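Local coordinates for sporulation inhibitor of replication protein SirA (Bacillus subtilis, PDB 4TPS) that inhibits initiation of DNA replication during sporulation by acting on DnaA, whose domain I it binds, and so prevents overinitiation, at residues 46-49 / 50-54; 26-29 / 30-33; 34-38 / 39-43. All blocks are in the same frame, centred on the assembly; numbering follows the deposited sequence.

All three contacts are local and trace two successive helices. Contact 2 takes in the loop residues just before helix 28-39 and its first turn. Contact 3 continues it to the end of the helix and into the following loop, the two centres being about 13 Å apart. Contact 1 belongs to helix 45-58 and meets contact 3 across the two helices: centres are about 10 Å apart, and Glu52 OE2 lies 2.8 Å from Tyr38 OH, a probable hydrogen bond. Contacts 1 and 2 do not touch, their nearest atoms being about 6 Å apart. Four residues of contact 1 approach the other protein in the assembly, consistent with SirA's known binding to domain I of DnaA.

Contact 1 of 3, residues 46-49 / 50-54; sequences QQYE and MTEKQ
Thr51 and Gln47 meet through a doubly used carbonyl. Gln47 O accepts the backbone N of Thr51 at 3.0 Å and the hydroxyl OG1 of Thr51 at 2.8 Å, the two donors arriving from opposite faces of the carbonyl plane. The hydroxyl stands well above that plane, 36° out of it. With OG1 opposite the carbonyl carbon of its own residue (chi1 -64°), the side chain folds back against the preceding turn while CG2 packs against Leu34 of helix 28-39.

One step along the chain, Tyr48 and Glu52 run obliquely past each other. Both chains set off opposite their backbone N, and they converge at the ends, where Tyr48 OH lies 3.9 Å from Glu52 OE2. Ring and carboxylate planes are turned 58° apart, which rules out flat stacking; the two ends are merely close, and OE2 has its hydrogen bond with Tyr38 OH.

Glu49 O is also gripped twice: Lys53 N donates to it at 3.0 Å, and water 1 at 2.7 Å. The same water donates to Glu52 OE1 at 3.1 Å, so it ties this side chain back to the helix backbone. Glu49 sends its own carboxylate to Lys45 in a salt bridge, which probably eases the proximity of Glu49 OE1 and Glu52 OE1, 6.6 Å apart. Met50 packs its CB 3.7 Å from Gln46 O before the chain bends at chi2.

These are i to i+4 contacts of a regular alpha helix, 45-58. Met50, Thr51, Lys53 and Gln54 also approach the other protein chain. Toward helix 28-39, Gln54 joins Thr51 in touching Leu34, while Tyr48 lays its ring nearly parallel to that of Tyr38.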
ATOM      1  N   GLN A  46      -7.388   5.770  14.754  1.00 39.37           N
ATOM      2  CA  GLN A  46      -6.492   4.608  14.830  1.00 39.73           C
ATOM      3  C   GLN A  46      -6.509   3.758  13.583  1.00 35.20           C
ATOM      4  O   GLN A  46      -5.431   3.285  13.160  1.00 34.92           O
ATOM      5  CB  GLN A  46      -6.768   3.750  16.067  1.00 44.97           C
ATOM      6  CG  GLN A  46      -5.940   4.215  17.259  1.00 61.07           C
ATOM      7  CD  GLN A  46      -6.365   3.622  18.602  1.00 73.13           C
ATOM      8  OE1 GLN A  46      -7.234   2.744  18.684  1.00 75.54           O
ATOM      9  NE2 GLN A  46      -5.739   4.101  19.670  1.00 86.56           N
ATOM     10  N   GLN A  47      -7.700   3.542  13.003  1.00 33.92           N
ATOM     11  CA  GLN A  47      -7.834   2.810  11.718  1.00 32.41           C
ATOM     12  C   GLN A  47      -7.071   3.560  10.593  1.00 29.31           C
ATOM     13  O   GLN A  47      -6.365   2.943   9.758  1.00 26.81           O
ATOM     14  CB  GLN A  47      -9.338   2.638  11.307  1.00 35.95           C
ATOM     15  CG  GLN A  47     -10.265   2.030  12.365  1.00 43.41           C
ATOM     16  CD  GLN A  47     -11.782   2.085  12.042  1.00 57.50           C
ATOM     17  OE1 GLN A  47     -12.306   3.087  11.520  1.00 47.25           O
ATOM     18  NE2 GLN A  47     -12.499   1.006  12.399  1.00 65.43           N
ATOM     19  N   TYR A  48      -7.212   4.891  10.584  1.00 28.95           N
ATOM     20  CA  TYR A  48      -6.502   5.718   9.619  1.00 26.92           C
ATOM     21  C   TYR A  48      -4.973   5.571   9.771  1.00 24.35           C
ATOM     22  O   TYR A  48      -4.228   5.422   8.774  1.00 26.19           O
ATOM     23  CB  TYR A  48      -6.875   7.197   9.826  1.00 37.69           C
ATOM     24  CG  TYR A  48      -6.110   8.170   8.926  1.00 29.71           C
ATOM     25  CD1 TYR A  48      -6.452   8.329   7.586  1.00 27.87           C
ATOM     26  CD2 TYR A  48      -5.030   8.873   9.404  1.00 32.39           C
ATOM     27  CE1 TYR A  48      -5.770   9.190   6.767  1.00 30.73           C
ATOM     28  CE2 TYR A  48      -4.348   9.760   8.593  1.00 33.70           C
ATOM     29  CZ  TYR A  48      -4.702   9.896   7.262  1.00 29.18           C
ATOM     30  OH  TYR A  48      -4.033  10.768   6.433  1.00 35.34           O
ATOM     31  N   GLU A  49      -4.497   5.635  11.006  1.00 27.75           N
ATOM     32  CA  GLU A  49      -3.044   5.550  11.208  1.00 25.32           C
ATOM     33  C   GLU A  49      -2.432   4.169  10.772  1.00 26.02           C
ATOM     34  O   GLU A  49      -1.334   4.115  10.194  1.00 27.13           O
ATOM     35  CB  GLU A  49      -2.706   5.853  12.655  1.00 31.09           C
ATOM     36  CG  GLU A  49      -2.829   7.328  12.948  1.00 35.65           C
ATOM     37  CD  GLU A  49      -2.870   7.661  14.417  1.00 53.72           C
ATOM     38  OE1 GLU A  49      -2.925   8.886  14.664  1.00 52.10           O
ATOM     39  OE2 GLU A  49      -2.861   6.736  15.295  1.00 59.16           O
ATOM     40  N   MET A  50      -3.180   3.087  11.034  1.00 25.80           N
ATOM     41  CA  MET A  50      -2.800   1.736  10.600  1.00 25.80           C
ATOM     42  C   MET A  50      -2.764   1.686   9.087  1.00 24.03           C
ATOM     43  O   MET A  50      -1.872   1.106   8.469  1.00 22.57           O
ATOM     44  CB  MET A  50      -3.801   0.672  11.057  1.00 34.30           C
ATOM     45  CG  MET A  50      -3.507   0.061  12.372  1.00 50.89           C
ATOM     46  SD  MET A  50      -1.975  -0.841  12.181  1.00 60.27           S
ATOM     47  CE  MET A  50      -1.017   0.317  13.171  1.00 36.70           C
ATOM     48  N   THR A  51      -3.791   2.263   8.483  1.00 23.83           N
ATOM     49  CA  THR A  51      -3.903   2.276   7.020  1.00 22.23           C
ATOM     50  C   THR A  51      -2.697   3.036   6.386  1.00 20.40           C
ATOM     51  O   THR A  51      -2.071   2.553   5.439  1.00 18.95           O
ATOM     52  CB  THR A  51      -5.275   2.858   6.598  1.00 21.88           C
ATOM     53  OG1 THR A  51      -6.312   1.993   7.079  1.00 25.43           O
ATOM     54  CG2 THR A  51      -5.358   2.992   5.055  1.00 25.26           C
ATOM     55  N   GLU A  52      -2.373   4.173   6.960  1.00 20.69           N
ATOM     56  CA  GLU A  52      -1.225   4.941   6.488  1.00 22.19           C
ATOM     57  C   GLU A  52       0.103   4.157   6.586  1.00 19.48           C
ATOM     58  O   GLU A  52       0.922   4.180   5.659  1.00 18.35           O
ATOM     59  CB  GLU A  52      -1.110   6.231   7.240  1.00 27.63           C
ATOM     60  CG  GLU A  52      -0.005   7.154   6.781  1.00 27.39           C
ATOM     61  CD  GLU A  52      -0.125   8.490   7.503  1.00 31.61           C
ATOM     62  OE1 GLU A  52      -0.037   8.532   8.744  1.00 39.59           O
ATOM     63  OE2 GLU A  52      -0.329   9.507   6.853  1.00 37.35           O
ATOM     64  N   LYS A  53       0.299   3.470   7.717  1.00 20.11           N
ATOM     65  CA  LYS A  53       1.479   2.614   7.897  1.00 18.46           C
ATOM     66  C   LYS A  53       1.547   1.469   6.862  1.00 17.21           C
ATOM     67  O   LYS A  53       2.587   1.177   6.305  1.00 18.65           O
ATOM     68  CB  LYS A  53       1.525   2.078   9.334  1.00 23.50           C
ATOM     69  CG  LYS A  53       2.894   1.751   9.760  1.00 35.44           C
ATOM     70  CD  LYS A  53       3.039   1.731  11.296  1.00 52.06           C
ATOM     71  CE  LYS A  53       3.900   2.886  11.858  1.00 65.76           C
ATOM     72  NZ  LYS A  53       5.393   2.766  11.661  1.00 61.14           N
ATOM     73  N   GLN A  54       0.418   0.841   6.606  1.00 15.40           N
ATOM     74  CA  GLN A  54       0.323  -0.189   5.642  1.00 15.15           C
ATOM     75  C   GLN A  54       0.672   0.306   4.242  1.00 15.81           C
ATOM     76  O   GLN A  54       1.447  -0.338   3.494  1.00 14.27           O
ATOM     77  CB  GLN A  54      -1.052  -0.810   5.665  1.00 16.60           C
ATOM     78  CG  GLN A  54      -1.370  -1.564   6.968  1.00 16.76           C
ATOM     79  CD  GLN A  54      -2.779  -2.048   7.126  1.00 17.18           C
ATOM     80  OE1 GLN A  54      -3.694  -1.639   6.431  1.00 19.55           O
ATOM     81  NE2 GLN A  54      -2.984  -2.902   8.131  1.00 19.78           N
TER
HETATM   82  O   HOH W   1       0.469   6.116  10.617  1.00 37.31           O

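Contact 2 of 3, residues 26-29 / 30-33; sequences GRES and VMFE
Met31 lies alongside Glu28, both side chains pointing the same way, and its methyl CE rests 4.1 Å from Glu28 CG. The contact is therefore between aliphatic parts. Beyond CG the glutamate bends (chi2 87°), which carries the carboxylate back toward the start of the segment; there Gly26 N makes a weak hydrogen bond of 3.3 Å to Glu28 OE2, an oxygen also bonded by Trp144 NE1.

The backbone shows this to be the opening turn of helix 28-39. Val30 N bonds to Arg27 O at 3.0 Å, an i to i+3 step in which the donor stands above the carbonyl plane. The i to i+4 pattern follows: Phe32 N reaches Glu28 O at 2.9 Å with a nearly straight N-H...O angle of 171°, and Glu33 N bonds to Ser29 O.

Around these bonds, Val30 CG2 packs 3.6 Å from Arg27 O, and Glu33 passes its CG 3.3 Å from Ser29 O. Phe32 CB lies 3.4 Å from Ser29 O, but the ring leads on to stack on Tyr142, while Met31 also touches Leu133 and Trp144, seating the helix on strands 132-136 and 141-144.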
ATOM      1  N   GLY A  26      -5.171 -10.120  -9.487  1.00 23.86           N
ATOM      2  CA  GLY A  26      -6.537 -10.606  -9.549  1.00 25.71           C
ATOM      3  C   GLY A  26      -7.453 -10.192  -8.409  1.00 25.56           C
ATOM      4  O   GLY A  26      -8.615 -10.584  -8.366  1.00 25.48           O
ATOM      5  N   ARG A  27      -6.902  -9.445  -7.472  1.00 20.34           N
ATOM      6  CA  ARG A  27      -7.639  -8.953  -6.321  1.00 22.47           C
ATOM      7  C   ARG A  27      -7.294  -7.488  -6.111  1.00 17.79           C
ATOM      8  O   ARG A  27      -7.291  -6.980  -4.963  1.00 19.69           O
ATOM      9  CB  ARG A  27      -7.241  -9.785  -5.079  1.00 24.70           C
ATOM     10  CG  ARG A  27      -7.650 -11.229  -5.078  1.00 29.55           C
ATOM     11  CD  ARG A  27      -7.615 -11.735  -3.649  1.00 40.72           C
ATOM     12  NE  ARG A  27      -6.247 -11.952  -3.173  1.00 35.37           N
ATOM     13  CZ  ARG A  27      -5.843 -11.881  -1.898  1.00 44.04           C
ATOM     14  NH1 ARG A  27      -6.669 -11.583  -0.894  1.00 36.43           N
ATOM     15  NH2 ARG A  27      -4.572 -12.130  -1.627  1.00 42.67           N
ATOM     16  N   GLU A  28      -7.024  -6.759  -7.202  1.00 17.18           N
ATOM     17  CA  GLU A  28      -6.571  -5.361  -7.089  1.00 20.26           C
ATOM     18  C   GLU A  28      -7.618  -4.427  -6.460  1.00 22.60           C
ATOM     19  O   GLU A  28      -7.280  -3.324  -5.905  1.00 22.85           O
ATOM     20  CB  GLU A  28      -6.089  -4.810  -8.433  1.00 28.83           C
ATOM     21  CG  GLU A  28      -4.796  -5.497  -8.932  1.00 30.11           C
ATOM     22  CD  GLU A  28      -4.981  -6.751  -9.735  1.00 28.41           C
ATOM     23  OE1 GLU A  28      -6.158  -7.246  -9.820  1.00 28.45           O
ATOM     24  OE2 GLU A  28      -3.930  -7.216 -10.272  1.00 26.43           O
ATOM     25  N   SER A  29      -8.891  -4.830  -6.512  1.00 21.17           N
ATOM     26  CA  SER A  29      -9.929  -4.053  -5.811  1.00 22.50           C
ATOM     27  C   SER A  29      -9.627  -3.888  -4.325  1.00 21.19           C
ATOM     28  O   SER A  29      -9.954  -2.891  -3.739  1.00 20.81           O
ATOM     29  CB  SER A  29     -11.285  -4.735  -6.007  1.00 27.82           C
ATOM     30  OG  SER A  29     -11.294  -5.997  -5.354  1.00 28.49           O
ATOM     31  N   VAL A  30      -8.942  -4.850  -3.711  1.00 21.23           N
ATOM     32  CA  VAL A  30      -8.649  -4.765  -2.295  1.00 21.62           C
ATOM     33  C   VAL A  30      -7.633  -3.660  -2.045  1.00 21.29           C
ATOM     34  O   VAL A  30      -7.717  -2.949  -1.062  1.00 21.71           O
ATOM     35  CB  VAL A  30      -8.098  -6.095  -1.789  1.00 26.43           C
ATOM     36  CG1 VAL A  30      -7.707  -6.005  -0.303  1.00 32.34           C
ATOM     37  CG2 VAL A  30      -9.192  -7.106  -1.940  1.00 25.10           C
ATOM     38  N   MET A  31      -6.692  -3.500  -2.962  1.00 17.60           N
ATOM     39  CA  MET A  31      -5.704  -2.415  -2.845  1.00 20.73           C
ATOM     40  C   MET A  31      -6.393  -1.087  -3.109  1.00 19.84           C
ATOM     41  O   MET A  31      -6.187  -0.149  -2.374  1.00 21.63           O
ATOM     42  CB  MET A  31      -4.504  -2.569  -3.813  1.00 25.12           C
ATOM     43  CG  MET A  31      -3.484  -3.570  -3.319  1.00 28.79           C
ATOM     44  SD  MET A  31      -1.943  -3.563  -4.207  1.00 29.27           S
ATOM     45  CE  MET A  31      -2.530  -4.228  -5.742  1.00 29.70           C
ATOM     46  N   PHE A  32      -7.255  -1.046  -4.121  1.00 18.92           N
ATOM     47  CA  PHE A  32      -8.030   0.154  -4.357  1.00 18.74           C
ATOM     48  C   PHE A  32      -8.769   0.592  -3.081  1.00 17.58           C
ATOM     49  O   PHE A  32      -8.717   1.758  -2.739  1.00 17.44           O
ATOM     50  CB  PHE A  32      -9.026  -0.079  -5.493  1.00 19.58           C
ATOM     51  CG  PHE A  32      -9.972   1.082  -5.728  1.00 17.91           C
ATOM     52  CD1 PHE A  32      -9.564   2.116  -6.545  1.00 20.14           C
ATOM     53  CD2 PHE A  32     -11.230   1.147  -5.166  1.00 24.94           C
ATOM     54  CE1 PHE A  32     -10.371   3.195  -6.778  1.00 19.92           C
ATOM     55  CE2 PHE A  32     -12.056   2.239  -5.388  1.00 21.96           C
ATOM     56  CZ  PHE A  32     -11.651   3.244  -6.254  1.00 18.13           C
ATOM     57  N   GLU A  33      -9.414  -0.368  -2.386  1.00 16.90           N
ATOM     58  CA  GLU A  33     -10.166  -0.031  -1.184  1.00 20.78           C
ATOM     59  C   GLU A  33      -9.265   0.499  -0.047  1.00 19.38           C
ATOM     60  O   GLU A  33      -9.621   1.417   0.676  1.00 19.45           O
ATOM     61  CB  GLU A  33     -11.011  -1.224  -0.720  1.00 23.13           C
ATOM     62  CG  GLU A  33     -12.142  -1.508  -1.709  1.00 30.67           C
ATOM     63  CD  GLU A  33     -13.098  -2.606  -1.260  1.00 48.12           C
ATOM     64  OE1 GLU A  33     -13.237  -3.597  -2.009  1.00 65.55           O
ATOM     65  OE2 GLU A  33     -13.720  -2.465  -0.179  1.00 65.93           O
TER

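Contact 3 of 3, residues 34-38 / 39-43; sequences LFQDY and HWTSL
Gln36 O is gripped by two backbone donors, Trp40 N at 2.7 Å and Thr41 N at 3.2 Å. The first lies nearly in line with the carbonyl bond, though its N-H points well off the oxygen; the second is tilted from the carbonyl plane.

Beside this pair, Asp37 and Thr41 run side by side. Thr41 OG1 donates to Asp37 OD1 at a short 2.5 Å, and OD1 receives it on its anti lone pair, facing away from the other carboxylate oxygen. Leu43 CD1 packs 3.9 Å from Asp37 CB.

Tyr38 and His39 form a T-shaped pair, with centroids 5.1 Å apart and planes at 77°. The tyrosine presents its edge: CD2 stands over one face of the imidazole, offset toward the rim. With CG opposite its own carbonyl carbon (chi1 -74°), the His39 ring passes its CD2 3.2 Å from Phe35 O, near the ring plane, and NE2 bonds to Tyr14 OH on strand 9-16. Replacing His39 with alanine would probably leave the Tyr14 hydroxyl without this mate and the Tyr38 edge without a ring face to rest on.

Trp40 is the first residue to leave helical angles, yet its phi of -136° is not the positive value of a Schellman motif. The i+4 and i+5 bonds to one carbonyl, with the Asp37-Thr41 link, mark a helix C-terminus unwinding into the loop before helix 45-58.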
ATOM      1  N   LEU A  34      -8.081  -0.065   0.096  1.00 18.10           N
ATOM      2  CA  LEU A  34      -7.090   0.423   1.059  1.00 18.06           C
ATOM      3  C   LEU A  34      -6.682   1.881   0.781  1.00 16.60           C
ATOM      4  O   LEU A  34      -6.732   2.757   1.643  1.00 16.59           O
ATOM      5  CB  LEU A  34      -5.879  -0.447   1.077  1.00 18.66           C
ATOM      6  CG  LEU A  34      -4.797  -0.046   2.087  1.00 21.23           C
ATOM      7  CD1 LEU A  34      -5.242  -0.404   3.501  1.00 27.87           C
ATOM      8  CD2 LEU A  34      -3.472  -0.718   1.781  1.00 25.45           C
ATOM      9  N   PHE A  35      -6.312   2.131  -0.446  1.00 13.99           N
ATOM     10  CA  PHE A  35      -5.988   3.506  -0.877  1.00 13.46           C
ATOM     11  C   PHE A  35      -7.177   4.515  -0.753  1.00 14.59           C
ATOM     12  O   PHE A  35      -7.009   5.640  -0.287  1.00 18.06           O
ATOM     13  CB  PHE A  35      -5.409   3.515  -2.264  1.00 15.27           C
ATOM     14  CG  PHE A  35      -4.000   2.933  -2.326  1.00 13.02           C
ATOM     15  CD1 PHE A  35      -2.932   3.611  -1.812  1.00 14.45           C
ATOM     16  CD2 PHE A  35      -3.748   1.701  -2.902  1.00 15.56           C
ATOM     17  CE1 PHE A  35      -1.636   3.099  -1.890  1.00 16.08           C
ATOM     18  CE2 PHE A  35      -2.472   1.167  -2.949  1.00 17.87           C
ATOM     19  CZ  PHE A  35      -1.409   1.881  -2.448  1.00 14.82           C
ATOM     20  N   GLN A  36      -8.352   4.043  -1.082  1.00 13.74           N
ATOM     21  CA  GLN A  36      -9.544   4.870  -0.979  1.00 15.23           C
ATOM     22  C   GLN A  36      -9.825   5.177   0.520  1.00 17.15           C
ATOM     23  O   GLN A  36     -10.162   6.312   0.867  1.00 17.91           O
ATOM     24  CB  GLN A  36     -10.721   4.217  -1.653  1.00 16.73           C
ATOM     25  CG  GLN A  36     -12.008   5.056  -1.569  1.00 21.89           C
ATOM     26  CD  GLN A  36     -13.138   4.422  -2.317  1.00 23.85           C
ATOM     27  OE1 GLN A  36     -13.675   3.357  -1.936  1.00 28.10           O
ATOM     28  NE2 GLN A  36     -13.509   5.061  -3.410  1.00 24.90           N
ATOM     29  N   ASP A  37      -9.634   4.196   1.400  1.00 19.63           N
ATOM     30  CA  ASP A  37      -9.787   4.448   2.834  1.00 20.18           C
ATOM     31  C   ASP A  37      -8.845   5.525   3.336  1.00 20.03           C
ATOM     32  O   ASP A  37      -9.227   6.358   4.137  1.00 27.96           O
ATOM     33  CB  ASP A  37      -9.533   3.184   3.632  1.00 24.45           C
ATOM     34  CG  ASP A  37     -10.699   2.232   3.605  1.00 27.67           C
ATOM     35  OD1 ASP A  37     -11.822   2.608   3.172  1.00 28.77           O
ATOM     36  OD2 ASP A  37     -10.454   1.080   4.039  1.00 35.82           O
ATOM     37  N   TYR A  38      -7.609   5.502   2.867  1.00 19.36           N
ATOM     38  CA  TYR A  38      -6.650   6.557   3.258  1.00 18.68           C
ATOM     39  C   TYR A  38      -7.006   7.954   2.736  1.00 20.31           C
ATOM     40  O   TYR A  38      -6.935   8.937   3.464  1.00 22.06           O
ATOM     41  CB  TYR A  38      -5.282   6.155   2.744  1.00 19.12           C
ATOM     42  CG  TYR A  38      -4.170   7.083   3.080  1.00 21.95           C
ATOM     43  CD1 TYR A  38      -3.830   7.314   4.406  1.00 24.07           C
ATOM     44  CD2 TYR A  38      -3.435   7.734   2.080  1.00 28.67           C
ATOM     45  CE1 TYR A  38      -2.808   8.163   4.742  1.00 26.39           C
ATOM     46  CE2 TYR A  38      -2.399   8.582   2.415  1.00 30.54           C
ATOM     47  CZ  TYR A  38      -2.096   8.776   3.753  1.00 30.02           C
ATOM     48  OH  TYR A  38      -1.062   9.586   4.156  1.00 40.95           O
ATOM     49  N   HIS A  39      -7.406   8.025   1.481  1.00 16.73           N
ATOM     50  CA  HIS A  39      -7.653   9.298   0.851  1.00 17.44           C
ATOM     51  C   HIS A  39      -9.051   9.847   1.149  1.00 18.24           C
ATOM     52  O   HIS A  39      -9.230  11.062   1.093  1.00 22.88           O
ATOM     53  CB  HIS A  39      -7.421   9.200  -0.650  1.00 17.56           C
ATOM     54  CG  HIS A  39      -5.961   9.141  -1.001  1.00 17.12           C
ATOM     55  ND1 HIS A  39      -5.131  10.237  -0.939  1.00 20.52           N
ATOM     56  CD2 HIS A  39      -5.170   8.109  -1.309  1.00 17.44           C
ATOM     57  CE1 HIS A  39      -3.893   9.874  -1.211  1.00 19.17           C
ATOM     58  NE2 HIS A  39      -3.911   8.600  -1.499  1.00 17.77           N
ATOM     59  N   TRP A  40      -9.996   8.971   1.486  1.00 16.48           N
ATOM     60  CA  TRP A  40     -11.432   9.382   1.529  1.00 15.87           C
ATOM     61  C   TRP A  40     -12.241   8.925   2.673  1.00 24.43           C
ATOM     62  O   TRP A  40     -12.886   9.770   3.307  1.00 25.42           O
ATOM     63  CB  TRP A  40     -12.158   8.885   0.293  1.00 17.92           C
ATOM     64  CG  TRP A  40     -11.922   9.827  -0.838  1.00 15.96           C
ATOM     65  CD1 TRP A  40     -11.122   9.649  -1.919  1.00 14.32           C
ATOM     66  CD2 TRP A  40     -12.475  11.115  -0.936  1.00 14.98           C
ATOM     67  NE1 TRP A  40     -11.164  10.769  -2.729  1.00 15.54           N
ATOM     68  CE2 TRP A  40     -11.967  11.701  -2.107  1.00 14.99           C
ATOM     69  CE3 TRP A  40     -13.335  11.842  -0.119  1.00 15.73           C
ATOM     70  CZ2 TRP A  40     -12.303  12.965  -2.499  1.00 16.58           C
ATOM     71  CZ3 TRP A  40     -13.688  13.089  -0.513  1.00 17.97           C
ATOM     72  CH2 TRP A  40     -13.143  13.672  -1.682  1.00 16.75           C
ATOM     73  N   THR A  41     -12.264   7.591   2.915  1.00 24.01           N
ATOM     74  CA  THR A  41     -13.210   6.953   3.876  1.00 23.32           C
ATOM     75  C   THR A  41     -13.062   7.634   5.236  1.00 27.75           C
ATOM     76  O   THR A  41     -11.952   7.970   5.690  1.00 26.60           O
ATOM     77  CB  THR A  41     -13.012   5.411   3.987  1.00 26.55           C
ATOM     78  OG1 THR A  41     -12.973   4.805   2.695  1.00 25.22           O
ATOM     79  CG2 THR A  41     -14.096   4.712   4.755  1.00 25.89           C
ATOM     80  N   SER A  42     -14.187   7.833   5.905  1.00 31.09           N
ATOM     81  CA  SER A  42     -14.147   8.438   7.245  1.00 27.94           C
ATOM     82  C   SER A  42     -13.849   7.331   8.238  1.00 37.49           C
ATOM     83  O   SER A  42     -14.695   6.516   8.491  1.00 49.31           O
ATOM     84  CB  SER A  42     -15.478   9.135   7.580  1.00 35.38           C
ATOM     85  OG  SER A  42     -15.856   9.928   6.475  1.00 55.78           O
ATOM     86  N   LEU A  43     -12.608   7.272   8.696  1.00 34.75           N
ATOM     87  CA  LEU A  43     -12.152   6.204   9.543  1.00 31.19           C
ATOM     88  C   LEU A  43     -11.898   6.789  10.917  1.00 34.19           C
ATOM     89  O   LEU A  43     -11.620   7.986  11.063  1.00 36.92           O
ATOM     90  CB  LEU A  43     -10.826   5.608   9.021  1.00 32.83           C
ATOM     91  CG  LEU A  43     -10.832   4.854   7.687  1.00 30.33           C
ATOM     92  CD1 LEU A  43      -9.392   4.474   7.348  1.00 35.39           C
ATOM     93  CD2 LEU A  43     -11.770   3.655   7.691  1.00 33.74           C
TER
HETATM   94  O   HOH W   2      -9.302   8.552   5.376  1.00 40.17           O